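Local atomic coordinates of protein DJ-1 homolog D (Arabidopsis thaliana, PDB entry 4OGG), a protein that belongs to the DJ-1/PfpI family and carries two copies of this glutaminase-I-like alpha/beta domain in one chain. Residues Q375-L379 with L380-V384. Residues are numbered along the deposited sequence; the frame is centred on the assembly and turned at random.
Sequences QLMAL and LGIQV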
ATOM      1  N   GLN C 375      -6.984  34.298  -8.666  1.00 19.10           N
ATOM      2  CA  GLN C 375      -7.620  35.301  -7.822  1.00 18.64           C
ATOM      3  C   GLN C 375      -6.665  35.853  -6.770  1.00 18.98           C
ATOM      4  O   GLN C 375      -6.773  37.014  -6.381  1.00 19.02           O
ATOM      5  CB  GLN C 375      -8.887  34.728  -7.183  1.00 19.71           C
ATOM      6  CG  GLN C 375      -9.922  34.338  -8.238  1.00 21.12           C
ATOM      7  CD  GLN C 375     -11.252  33.888  -7.664  1.00 22.22           C
ATOM      8  OE1 GLN C 375     -12.053  33.262  -8.360  1.00 25.30           O
ATOM      9  NE2 GLN C 375     -11.504  34.217  -6.401  1.00 20.64           N
ATOM     10  N   LEU C 376      -5.725  35.032  -6.310  1.00 18.33           N
ATOM     11  CA  LEU C 376      -4.752  35.508  -5.336  1.00 18.39           C
ATOM     12  C   LEU C 376      -3.830  36.496  -6.049  1.00 19.24           C
ATOM     13  O   LEU C 376      -3.441  37.521  -5.486  1.00 18.09           O
ATOM     14  CB  LEU C 376      -3.937  34.345  -4.768  1.00 18.25           C
ATOM     15  CG  LEU C 376      -2.735  34.732  -3.903  1.00 19.22           C
ATOM     16  CD1 LEU C 376      -3.171  35.646  -2.765  1.00 18.58           C
ATOM     17  CD2 LEU C 376      -2.083  33.469  -3.355  1.00 19.54           C
ATOM     18  N   MET C 377      -3.488  36.182  -7.296  1.00 19.03           N
ATOM     19  CA  MET C 377      -2.631  37.049  -8.098  1.00 20.64           C
ATOM     20  C   MET C 377      -3.273  38.420  -8.253  1.00 19.88           C
ATOM     21  O   MET C 377      -2.605  39.446  -8.125  1.00 21.67           O
ATOM     22  CB  MET C 377      -2.402  36.436  -9.482  1.00 19.38           C
ATOM     23  CG  MET C 377      -1.481  35.226  -9.483  1.00 19.19           C
ATOM     24  SD  MET C 377      -1.444  34.394 -11.085  1.00 17.76           S
ATOM     25  CE  MET C 377      -0.602  35.640 -12.096  1.00 18.55           C
ATOM     26  N   ALA C 378      -4.574  38.430  -8.533  1.00 21.38           N
ATOM     27  CA  ALA C 378      -5.306  39.677  -8.705  1.00 22.74           C
ATOM     28  C   ALA C 378      -5.178  40.562  -7.468  1.00 24.12           C
ATOM     29  O   ALA C 378      -4.882  41.751  -7.578  1.00 24.17           O
ATOM     30  CB  ALA C 378      -6.774  39.386  -8.990  1.00 24.19           C
ATOM     31  N   LEU C 379      -5.396  39.979  -6.291  1.00 25.11           N
ATOM     32  CA  LEU C 379      -5.298  40.731  -5.042  1.00 26.70           C
ATOM     33  C   LEU C 379      -3.886  41.240  -4.776  1.00 26.95           C
ATOM     34  O   LEU C 379      -3.708  42.312  -4.199  1.00 28.51           O
ATOM     35  CB  LEU C 379      -5.758  39.876  -3.855  1.00 26.77           C
ATOM     36  CG  LEU C 379      -7.257  39.591  -3.746  1.00 27.40           C
ATOM     37  CD1 LEU C 379      -7.532  38.814  -2.469  1.00 28.78           C
ATOM     38  CD2 LEU C 379      -8.035  40.897  -3.741  1.00 28.98           C
ATOM     39  N   LEU C 380      -2.885  40.471  -5.194  1.00 25.92           N
ATOM     40  CA  LEU C 380      -1.493  40.862  -4.997  1.00 24.71           C
ATOM     41  C   LEU C 380      -0.992  41.798  -6.093  1.00 24.15           C
ATOM     42  O   LEU C 380       0.101  42.354  -5.991  1.00 24.87           O
ATOM     43  CB  LEU C 380      -0.599  39.620  -4.932  1.00 24.50           C
ATOM     44  CG  LEU C 380      -0.709  38.776  -3.660  1.00 23.40           C
ATOM     45  CD1 LEU C 380       0.095  37.496  -3.815  1.00 22.17           C
ATOM     46  CD2 LEU C 380      -0.212  39.589  -2.469  1.00 25.13           C
ATOM     47  N   GLY C 381      -1.790  41.968  -7.140  1.00 22.87           N
ATOM     48  CA  GLY C 381      -1.394  42.839  -8.232  1.00 23.11           C
ATOM     49  C   GLY C 381      -0.368  42.215  -9.159  1.00 23.36           C
ATOM     50  O   GLY C 381       0.342  42.927  -9.874  1.00 22.71           O
ATOM     51  N   ILE C 382      -0.279  40.886  -9.143  1.00 21.24           N
ATOM     52  CA  ILE C 382       0.659  40.165 -10.001  1.00 19.93           C
ATOM     53  C   ILE C 382      -0.026  39.871 -11.328  1.00 20.04           C
ATOM     54  O   ILE C 382      -1.146  39.355 -11.355  1.00 20.30           O
ATOM     55  CB  ILE C 382       1.091  38.818  -9.381  1.00 19.42           C
ATOM     56  CG1 ILE C 382       1.704  39.046  -8.000  1.00 17.83           C
ATOM     57  CG2 ILE C 382       2.100  38.130 -10.292  1.00 19.35           C
ATOM     58  CD1 ILE C 382       2.061  37.759  -7.266  1.00 18.54           C
ATOM     59  N   GLN C 383       0.648  40.189 -12.428  1.00 19.63           N
ATOM     60  CA  GLN C 383       0.076  39.961 -13.745  1.00 19.16           C
ATOM     61  C   GLN C 383       1.031  39.283 -14.713  1.00 18.79           C
ATOM     62  O   GLN C 383       2.244  39.481 -14.654  1.00 18.17           O
ATOM     63  CB  GLN C 383      -0.359  41.286 -14.370  1.00 22.33           C
ATOM     64  CG  GLN C 383      -1.226  42.156 -13.481  1.00 26.76           C
ATOM     65  CD  GLN C 383      -1.540  43.486 -14.135  1.00 30.69           C
ATOM     66  OE1 GLN C 383      -2.227  43.541 -15.156  1.00 32.22           O
ATOM     67  NE2 GLN C 383      -1.025  44.567 -13.557  1.00 33.51           N
ATOM     68  N   VAL C 384       0.463  38.475 -15.600  1.00 17.89           N
ATOM     69  CA  VAL C 384       1.225  37.798 -16.640  1.00 18.27           C
ATOM     70  C   VAL C 384       0.568  38.301 -17.912  1.00 18.92           C
ATOM     71  O   VAL C 384      -0.620  38.070 -18.134  1.00 19.71           O
ATOM     72  CB  VAL C 384       1.089  36.265 -16.567  1.00 18.25           C
ATOM     73  CG1 VAL C 384       1.848  35.623 -17.726  1.00 18.44           C
ATOM     74  CG2 VAL C 384       1.639  35.762 -15.244  1.00 15.96           C
TER
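L376 and M377 lie in the last turn of helix 369-380, and their carbonyls receive the backbone N-H groups of L380 and I382. L380 N donates to L376 O at 3.0 Å, a regular helical bond. G381 follows with positive phi (77°), a value that favours glycine, and ends the helix in a Schellman motif. Beyond it, I382 N reaches back to M377 O at 2.9 Å. G381 N also bonds to A378 O at 3.1 Å, approaching from over the carbonyl face. The chain then leaves the turn as strand 383-386.

Two side chains of the helix, L376 and M377, carry the apolar contacts. L376 and L380 are one helical turn apart, and their side chains meet obliquely through their CD1 methyls, 3.9 Å apart. The first torsion of L376 (chi1 171°) swings its side chain to the carbonyl side of the residue, where CD1 reaches L380. CG of L380 also packs against L376 O at 3.5 Å.

M377 reaches across to the outgoing chain. Its chain is extended at chi2 and bends at chi3 (68°), bringing the CE methyl over to the strand side. There CE lies 3.9 Å from V384 CG2 and 4.1 Å from I382 CG2. One methyl thus touches the two residues that flank Q383 in sequence.

The turn joins the final helix of the chain, 369-380, to the C-terminal strand. Helix 208-221 meets its apolar side: L218 touches L376, and L221 touches M377, I382 and V384. V277 and A275 of strand 275-278 touch L376 and L380, respectively. Q383 forms backbone hydrogen bonding with T192, where strand 383-386 pairs antiparallel with strand 189-192 in a two-stranded sheet.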